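Local coordinates for octopine dehydrogenase (Pecten maximus, PDB 3C7A), which catalyses the NADH-dependent joining of L-arginine and pyruvate to form D-octopine, the reverse of octopine dehydrogenation, at residues E28-L34 / K70-P76; P227-A231 / V313-V317; E122-R126 / I394-K398. All blocks are in the same frame, centred on the assembly; numbering follows the deposited sequence.

Contacts 1 and 3 are partly buried, whereas contact 2 lies on the surface. Contact 1 pairs two parallel strands of the large mixed sheet that carries the NADH site. Contact 3 also starts from this sheet region, at the helix following strand 111-114, but it reaches a helix near the C-terminal end of the chain. Contact 2 pairs a hairpin and a loop within the alpha-helical domain; its centre is about 47 Å from that of contact 1. The chemistry follows the place. Contact 1 combines backbone bonds across the strands with a salt bridge inside one strand, contact 2 has two backbone bonds and apolar groups, and contact 3 brings one arginine to the end of a helix.

Contact 1: E28-L34 / K70-P76. With EDO (1,2-ethanediol), chain G.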
loop_
_atom_site.group_PDB
_atom_site.type_symbol
_atom_site.label_atom_id
_atom_site.label_comp_id
_atom_site.label_asym_id
_atom_site.label_seq_id
_atom_site.Cartn_x
_atom_site.Cartn_y
_atom_site.Cartn_z
ATOM N N GLU A 28 -22.013 13.478 -4.997
ATOM C CA GLU A 28 -22.846 12.266 -4.947
ATOM C C GLU A 28 -21.972 11.006 -4.811
ATOM O O GLU A 28 -21.069 10.779 -5.624
ATOM C CB GLU A 28 -23.739 12.181 -6.196
ATOM C CG GLU A 28 -24.612 10.926 -6.290
ATOM C CD GLU A 28 -25.325 10.795 -7.631
ATOM O OE1 GLU A 28 -26.224 11.616 -7.922
ATOM O OE2 GLU A 28 -24.996 9.859 -8.392
ATOM N N VAL A 29 -22.253 10.189 -3.793
ATOM C CA VAL A 29 -21.421 9.020 -3.458
ATOM C C VAL A 29 -22.137 7.679 -3.689
ATOM O O VAL A 29 -23.283 7.498 -3.267
ATOM C CB VAL A 29 -20.905 9.087 -1.982
ATOM C CG1 VAL A 29 -20.104 7.836 -1.610
ATOM C CG2 VAL A 29 -20.062 10.340 -1.752
ATOM N N ARG A 30 -21.443 6.751 -4.355
ATOM C CA ARG A 30 -21.913 5.372 -4.535
ATOM C C ARG A 30 -20.906 4.369 -3.958
ATOM O O ARG A 30 -19.698 4.527 -4.137
ATOM C CB ARG A 30 -22.163 5.068 -6.018
ATOM C CG ARG A 30 -23.197 5.975 -6.671
ATOM C CD ARG A 30 -23.665 5.445 -8.016
ATOM N NE ARG A 30 -22.700 5.672 -9.095
ATOM C CZ ARG A 30 -22.520 6.833 -9.724
ATOM N NH1 ARG A 30 -23.222 7.907 -9.381
ATOM N NH2 ARG A 30 -21.622 6.921 -10.696
ATOM N N VAL A 31 -21.410 3.344 -3.269
ATOM C CA VAL A 31 -20.559 2.322 -2.641
ATOM C C VAL A 31 -20.719 0.956 -3.326
ATOM O O VAL A 31 -21.842 0.482 -3.528
ATOM C CB VAL A 31 -20.844 2.192 -1.109
ATOM C CG1 VAL A 31 -19.920 1.162 -0.457
ATOM C CG2 VAL A 31 -20.702 3.538 -0.412
ATOM N N LEU A 32 -19.588 0.339 -3.678
ATOM C CA LEU A 32 -19.559 -0.992 -4.301
ATOM C C LEU A 32 -18.682 -1.972 -3.508
ATOM O O LEU A 32 -17.531 -1.661 -3.185
ATOM C CB LEU A 32 -19.062 -0.892 -5.755
ATOM C CG LEU A 32 -18.874 -2.169 -6.591
ATOM C CD1 LEU A 32 -20.209 -2.734 -7.069
ATOM C CD2 LEU A 32 -17.950 -1.920 -7.781
ATOM N N THR A 33 -19.238 -3.147 -3.200
ATOM C CA THR A 33 -18.493 -4.247 -2.557
ATOM C C THR A 33 -18.855 -5.615 -3.157
ATOM O O THR A 33 -20.030 -5.904 -3.401
ATOM C CB THR A 33 -18.655 -4.265 -1.001
ATOM O OG1 THR A 33 -18.119 -5.485 -0.468
ATOM C CG2 THR A 33 -20.121 -4.137 -0.582
ATOM N N LEU A 34 -17.838 -6.447 -3.384
ATOM C CA LEU A 34 -18.012 -7.731 -4.078
ATOM C C LEU A 34 -17.786 -8.976 -3.200
ATOM O O LEU A 34 -17.670 -10.093 -3.720
ATOM C CB LEU A 34 -17.104 -7.794 -5.321
ATOM C CG LEU A 34 -17.220 -6.723 -6.416
ATOM C CD1 LEU A 34 -16.020 -6.789 -7.358
ATOM C CD2 LEU A 34 -18.526 -6.837 -7.198
ATOM N N LYS A 70 -25.831 7.757 -1.471
ATOM C CA LYS A 70 -26.909 7.590 -2.454
ATOM C C LYS A 70 -27.348 6.126 -2.617
ATOM O O LYS A 70 -28.548 5.833 -2.601
ATOM C CB LYS A 70 -26.497 8.193 -3.808
ATOM C CG LYS A 70 -27.529 8.069 -4.936
ATOM C CD LYS A 70 -28.650 9.090 -4.804
ATOM C CE LYS A 70 -29.668 8.939 -5.923
ATOM N NZ LYS A 70 -30.819 9.872 -5.752
ATOM N N VAL A 71 -26.380 5.221 -2.773
ATOM C CA VAL A 71 -26.663 3.790 -2.959
ATOM C C VAL A 71 -25.507 2.888 -2.488
ATOM O O VAL A 71 -24.336 3.267 -2.581
ATOM C CB VAL A 71 -27.077 3.471 -4.439
ATOM C CG1 VAL A 71 -25.911 3.671 -5.409
ATOM C CG2 VAL A 71 -27.670 2.066 -4.563
ATOM N N ILE A 72 -25.856 1.712 -1.959
ATOM C CA ILE A 72 -24.888 0.683 -1.557
ATOM C C ILE A 72 -25.273 -0.651 -2.215
ATOM O O ILE A 72 -26.316 -1.228 -1.892
ATOM C CB ILE A 72 -24.804 0.532 -0.008
ATOM C CG1 ILE A 72 -24.430 1.869 0.652
ATOM C CG2 ILE A 72 -23.798 -0.558 0.378
ATOM C CD1 ILE A 72 -24.718 1.947 2.149
ATOM N N THR A 73 -24.428 -1.137 -3.126
ATOM C CA THR A 73 -24.793 -2.250 -4.019
ATOM C C THR A 73 -23.624 -3.167 -4.427
ATOM O O THR A 73 -22.458 -2.868 -4.154
ATOM C CB THR A 73 -25.516 -1.716 -5.296
ATOM O OG1 THR A 73 -25.920 -2.810 -6.129
ATOM C CG2 THR A 73 -24.607 -0.775 -6.095
ATOM N N LYS A 74 -23.956 -4.285 -5.078
ATOM C CA LYS A 74 -22.959 -5.194 -5.657
ATOM C C LYS A 74 -22.945 -5.171 -7.196
ATOM O O LYS A 74 -22.150 -5.880 -7.824
ATOM C CB LYS A 74 -23.156 -6.630 -5.140
ATOM C CG LYS A 74 -24.355 -7.377 -5.729
ATOM C CD LYS A 74 -24.254 -8.875 -5.464
ATOM C CE LYS A 74 -25.401 -9.647 -6.103
ATOM N NZ LYS A 74 -26.706 -9.416 -5.416
ATOM N N ASP A 75 -23.820 -4.356 -7.787
ATOM C CA ASP A 75 -23.969 -4.252 -9.246
ATOM C C ASP A 75 -23.066 -3.148 -9.820
ATOM O O ASP A 75 -23.275 -1.967 -9.533
ATOM C CB ASP A 75 -25.445 -3.991 -9.597
ATOM C CG ASP A 75 -25.739 -4.068 -11.100
ATOM O OD1 ASP A 75 -24.802 -4.129 -11.927
ATOM O OD2 ASP A 75 -26.938 -4.059 -11.456
ATOM N N PRO A 76 -22.055 -3.533 -10.633
ATOM C CA PRO A 76 -21.112 -2.578 -11.235
ATOM C C PRO A 76 -21.717 -1.620 -12.273
ATOM O O PRO A 76 -21.173 -0.534 -12.485
ATOM C CB PRO A 76 -20.067 -3.483 -11.898
ATOM C CG PRO A 76 -20.780 -4.761 -12.156
ATOM C CD PRO A 76 -21.738 -4.923 -11.013
HETATM C C1 EDO G . -27.389 5.533 -8.819
HETATM O O1 EDO G . -28.517 5.777 -7.970
HETATM C C2 EDO G . -27.415 6.506 -9.991
HETATM O O2 EDO G . -27.359 7.848 -9.497
#
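Arg30 lays its aliphatic part across Val71 at a slant, with CG 3.8 Å from Val71 CG1. Val71 CG1 sits between its backbone N and carbonyl carbon (chi1 68°), which turns this methyl to the arginine. The arginine bends at the CG-CD bond (chi3 -77°), and NH1 reaches Glu28 OE2 at 2.8 Å in a salt bridge. The carboxylate meets the guanidinium in its plane. Arg30 NE donates to Ala79 O. Replacing Arg30 by alanine is likely to leave Glu28 without its salt-bridge partner and Ala79 O without this donor, and to open a gap beside Val71. A 1,2-ethanediol, probably from the crystallisation liquor, touches Arg30 CD. Strands 27-32 and 71-73 run parallel in the Rossmann-type sheet of the NADH-binding region. Val31 N donates to Val71 O at 3.0 Å, and Thr73 N to Val31 O at 3.1 Å. On the other face, Val31 CB lies 4.0 Å from Ile72 CG1, and both side chains touch Trp42 of helix 38-46. At its strand end, Leu32 CD1 lies 3.7 Å from Lys74 C, past Thr73. Thr33 points its hydroxyl to Glu38, an NADH-binding residue. Thr73 OG1 accepts from Asp75 N at 3.1 Å, an ST turn before helix 76-80.

Contact 2: P227-A231 / V313-V317; sequences PVPEA and VDGGV
Val313 touches Pro227 through a single methyl, its CG2, which lies 4.2 Å from Pro227 CB. Asp314 takes part through its carbonyl O, which meets the proline ring at CG, 3.4 Å away. Gly315 follows with positive phi, which favours glycine, and its O lies 3.7 Å from the same Pro227 CG. The proline ring thus rests mainly on the backbone of the turn, with the Val313 methyl beside it. Gly316 packs against the loop, with its CA 3.6 Å from Val228 O. A side chain here would run into that oxygen and crowd Pro227 CB. The Gly316 backbone angles also call for glycine. Val317 carries the largest share of the contact. Its N donates to Val228 O at 3.1 Å, and its O accepts from Val228 N at 3.3 Å. Each donor lies in the plane of the carbonyl it meets, and both bonds are nearly straight. With Val317 CG1 anti to the carbonyl carbon (chi1 -67°), CG2 falls between the backbone N and the carbonyl carbon and bears on Val228 CG2 at 3.8 Å. The two valine side chains cross at about a right angle. Val317 CG2 approaches Glu230 C, at 3.9 Å. Val313 to Gly316 forms a type II turn joining strands 310-313 and 316-319, so the loop 227-231 adds one antiparallel, hydrogen-bonded bridge to the outer side of a beta-hairpin with a two-residue loop.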
loop_
_atom_site.group_PDB
_atom_site.type_symbol
_atom_site.label_atom_id
_atom_site.label_comp_id
_atom_site.label_asym_id
_atom_site.label_seq_id
_atom_site.Cartn_x
_atom_site.Cartn_y
_atom_site.Cartn_z
ATOM N N PRO A 227 11.166 -22.623 24.256
ATOM C CA PRO A 227 10.215 -21.551 24.583
ATOM C C PRO A 227 10.791 -20.444 25.472
ATOM O O PRO A 227 11.805 -20.648 26.147
ATOM C CB PRO A 227 9.100 -22.295 25.322
ATOM C CG PRO A 227 9.782 -23.452 25.957
ATOM C CD PRO A 227 10.870 -23.863 25.002
ATOM N N VAL A 228 10.127 -19.286 25.462
ATOM C CA VAL A 228 10.513 -18.122 26.271
ATOM C C VAL A 228 9.418 -17.760 27.295
ATOM O O VAL A 228 8.261 -18.148 27.116
ATOM C CB VAL A 228 10.864 -16.885 25.384
ATOM C CG1 VAL A 228 12.162 -17.121 24.613
ATOM C CG2 VAL A 228 9.715 -16.527 24.436
ATOM N N PRO A 229 9.783 -17.029 28.374
ATOM C CA PRO A 229 8.821 -16.649 29.425
ATOM C C PRO A 229 7.641 -15.791 28.953
ATOM O O PRO A 229 6.502 -16.063 29.342
ATOM C CB PRO A 229 9.683 -15.863 30.425
ATOM C CG PRO A 229 11.076 -16.309 30.165
ATOM C CD PRO A 229 11.139 -16.540 28.691
ATOM N N GLU A 230 7.911 -14.769 28.142
ATOM C CA GLU A 230 6.866 -13.867 27.630
ATOM C C GLU A 230 7.220 -13.268 26.262
ATOM O O GLU A 230 8.309 -13.507 25.736
ATOM C CB GLU A 230 6.548 -12.758 28.648
ATOM C CG GLU A 230 7.695 -11.786 28.929
ATOM C CD GLU A 230 7.300 -10.650 29.864
ATOM O OE1 GLU A 230 6.161 -10.144 29.760
ATOM O OE2 GLU A 230 8.139 -10.256 30.702
ATOM N N ALA A 231 6.292 -12.494 25.698
ATOM C CA ALA A 231 6.483 -11.851 24.394
ATOM C C ALA A 231 7.517 -10.719 24.445
ATOM O O ALA A 231 7.349 -9.761 25.205
ATOM C CB ALA A 231 5.150 -11.338 23.854
ATOM N N VAL A 313 2.495 -22.690 24.415
ATOM C CA VAL A 313 3.126 -24.012 24.237
ATOM C C VAL A 313 3.634 -24.611 25.561
ATOM O O VAL A 313 3.465 -24.015 26.629
ATOM C CB VAL A 313 4.304 -23.974 23.210
ATOM C CG1 VAL A 313 3.795 -23.763 21.785
ATOM C CG2 VAL A 313 5.337 -22.913 23.588
ATOM N N ASP A 314 4.256 -25.789 25.476
ATOM C CA ASP A 314 4.858 -26.467 26.633
ATOM C C ASP A 314 5.988 -25.628 27.240
ATOM O O ASP A 314 6.995 -25.353 26.582
ATOM C CB ASP A 314 5.361 -27.866 26.228
ATOM C CG ASP A 314 6.014 -28.638 27.384
ATOM O OD1 ASP A 314 5.864 -28.253 28.564
ATOM O OD2 ASP A 314 6.681 -29.657 27.102
ATOM N N GLY A 315 5.793 -25.170 28.477
ATOM C CA GLY A 315 6.758 -24.461 29.297
ATOM C C GLY A 315 7.009 -23.049 28.806
ATOM O O GLY A 315 8.121 -22.480 29.118
ATOM N N GLY A 316 6.084 -22.395 28.156
ATOM C CA GLY A 316 6.210 -20.988 27.754
ATOM C C GLY A 316 5.393 -20.572 26.541
ATOM O O GLY A 316 4.282 -21.065 26.329
ATOM N N VAL A 317 5.948 -19.643 25.758
ATOM C CA VAL A 317 5.332 -19.172 24.507
ATOM C C VAL A 317 6.279 -19.315 23.307
ATOM O O VAL A 317 7.499 -19.397 23.474
ATOM C CB VAL A 317 4.821 -17.699 24.604
ATOM C CG1 VAL A 317 3.643 -17.587 25.570
ATOM C CG2 VAL A 317 5.947 -16.740 24.993
#

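Contact 3: E122-R126 / I394-K398; sequences EFQCR and ILTGK
Phe123 and Arg126 both face the C-terminal end of helix 391-396, where Ile394, Leu395 and Thr396 present backbone carbonyls. They sit one turn apart on helix 121-129. This is the crossover helix of a beta-alpha-beta unit between the parallel strands 111-114 and 137-141. The contact thus joins the sheet-bearing part of the enzyme to a helix near the end of the chain.

Phe123 comes first. Its ring is turned edge-on to Ile394, with CE1 3.8 Å from Ile394 O and the oxygen in the plane of the ring. The far corner, CZ, packs 3.9 Å from Ile394 CG2. The two side chains meet at a slant. Tyr386 touches Phe123 from outside the two segments.

One turn on, Arg126 spans the gap between the helices. CG is anti to the carbonyl carbon (chi1 -79°), and the chain stays extended from there to NE, which carries the guanidinium up to the helix end. NH1 donates to Ile394 O at 3.3 Å, weakly and with a bent angle of 137°. NH2 donates to Leu395 O at 3.4 Å, also weakly but straighter. Ile394 O lies at the edge of the guanidinium, in its plane, and also meets the phenylalanine edge. The positive charge would probably suit the negative end of the helix dipole. One face of the guanidinium lies over the Thr396-Gly397 peptide, with Thr396 C 3.6 Å above the plane and offset toward the rim. Thr396 O is near NH2, but the angle is too poor for a bond. Gly397 leaves the helix with positive phi. Its backbone angles call for glycine, and a CB would also crowd the arginine; Gly397 CA lies 4.2 Å from Arg126 NE.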
loop_
_atom_site.group_PDB
_atom_site.type_symbol
_atom_site.label_atom_id
_atom_site.label_comp_id
_atom_site.label_asym_id
_atom_site.label_seq_id
_atom_site.Cartn_x
_atom_site.Cartn_y
_atom_site.Cartn_z
ATOM N N GLU A 122 0.214 -0.238 -11.092
ATOM C CA GLU A 122 0.130 0.258 -12.473
ATOM C C GLU A 122 0.243 -0.842 -13.538
ATOM O O GLU A 122 -0.440 -0.780 -14.567
ATOM C CB GLU A 122 1.178 1.353 -12.729
ATOM C CG GLU A 122 0.999 2.635 -11.901
ATOM C CD GLU A 122 1.729 2.605 -10.558
ATOM O OE1 GLU A 122 2.271 1.544 -10.178
ATOM O OE2 GLU A 122 1.763 3.656 -9.880
ATOM N N PHE A 123 1.102 -1.835 -13.295
ATOM C CA PHE A 123 1.273 -2.965 -14.225
ATOM C C PHE A 123 -0.014 -3.786 -14.372
ATOM O O PHE A 123 -0.362 -4.214 -15.480
ATOM C CB PHE A 123 2.429 -3.890 -13.798
ATOM C CG PHE A 123 3.761 -3.192 -13.613
ATOM C CD1 PHE A 123 4.209 -2.232 -14.523
ATOM C CD2 PHE A 123 4.585 -3.530 -12.540
ATOM C CE1 PHE A 123 5.444 -1.599 -14.348
ATOM C CE2 PHE A 123 5.824 -2.905 -12.358
ATOM C CZ PHE A 123 6.253 -1.936 -13.265
ATOM N N GLN A 124 -0.706 -3.996 -13.251
ATOM C CA GLN A 124 -1.953 -4.773 -13.199
ATOM C C GLN A 124 -3.106 -4.082 -13.941
ATOM O O GLN A 124 -3.862 -4.735 -14.667
ATOM C CB GLN A 124 -2.338 -5.058 -11.737
ATOM C CG GLN A 124 -3.541 -5.989 -11.545
ATOM C CD GLN A 124 -3.822 -6.310 -10.078
ATOM O OE1 GLN A 124 -3.903 -5.416 -9.232
ATOM N NE2 GLN A 124 -3.981 -7.596 -9.777
ATOM N N CYS A 125 -3.228 -2.766 -13.749
ATOM C CA CYS A 125 -4.256 -1.950 -14.410
ATOM C C CYS A 125 -4.119 -1.966 -15.939
ATOM O O CYS A 125 -5.120 -2.068 -16.656
ATOM C CB CYS A 125 -4.209 -0.508 -13.881
ATOM S SG CYS A 125 -5.549 0.590 -14.444
ATOM N N ARG A 126 -2.878 -1.879 -16.422
ATOM C CA ARG A 126 -2.581 -1.892 -17.859
ATOM C C ARG A 126 -2.967 -3.216 -18.533
ATOM O O ARG A 126 -3.502 -3.217 -19.646
ATOM C CB ARG A 126 -1.097 -1.582 -18.107
ATOM C CG ARG A 126 -0.728 -0.099 -18.017
ATOM C CD ARG A 126 0.789 0.103 -17.985
ATOM N NE ARG A 126 1.176 1.482 -18.293
ATOM C CZ ARG A 126 2.392 1.993 -18.102
ATOM N NH1 ARG A 126 3.369 1.251 -17.589
ATOM N NH2 ARG A 126 2.634 3.258 -18.420
ATOM N N ILE A 394 8.397 -1.312 -19.298
ATOM C CA ILE A 394 8.028 -0.961 -17.920
ATOM C C ILE A 394 7.580 0.506 -17.805
ATOM O O ILE A 394 6.628 0.815 -17.084
ATOM C CB ILE A 394 9.184 -1.285 -16.925
ATOM C CG1 ILE A 394 9.262 -2.797 -16.678
ATOM C CG2 ILE A 394 9.012 -0.546 -15.592
ATOM C CD1 ILE A 394 10.624 -3.294 -16.208
ATOM N N LEU A 395 8.256 1.393 -18.535
ATOM C CA LEU A 395 7.965 2.831 -18.491
ATOM C C LEU A 395 6.732 3.255 -19.299
ATOM O O LEU A 395 5.930 4.065 -18.825
ATOM C CB LEU A 395 9.189 3.649 -18.935
ATOM C CG LEU A 395 10.411 3.743 -18.011
ATOM C CD1 LEU A 395 11.610 4.293 -18.773
ATOM C CD2 LEU A 395 10.131 4.590 -16.771
ATOM N N THR A 396 6.587 2.709 -20.508
ATOM C CA THR A 396 5.559 3.164 -21.459
ATOM C C THR A 396 4.308 2.283 -21.521
ATOM O O THR A 396 3.200 2.786 -21.722
ATOM C CB THR A 396 6.128 3.315 -22.896
ATOM O OG1 THR A 396 6.580 2.041 -23.375
ATOM C CG2 THR A 396 7.282 4.312 -22.925
ATOM N N GLY A 397 4.494 0.973 -21.363
ATOM C CA GLY A 397 3.400 0.009 -21.483
ATOM C C GLY A 397 3.227 -0.546 -22.889
ATOM O O GLY A 397 2.197 -1.151 -23.199
ATOM N N LYS A 398 4.238 -0.346 -23.734
ATOM C CA LYS A 398 4.204 -0.782 -25.134
ATOM C C LYS A 398 5.182 -1.927 -25.403
ATOM O O LYS A 398 6.318 -1.907 -24.924
ATOM C CB LYS A 398 4.512 0.394 -26.066
ATOM C CG LYS A 398 3.414 1.444 -26.140
ATOM C CD LYS A 398 3.914 2.715 -26.806
ATOM C CE LYS A 398 2.782 3.695 -27.065
ATOM N NZ LYS A 398 1.890 3.242 -28.173
#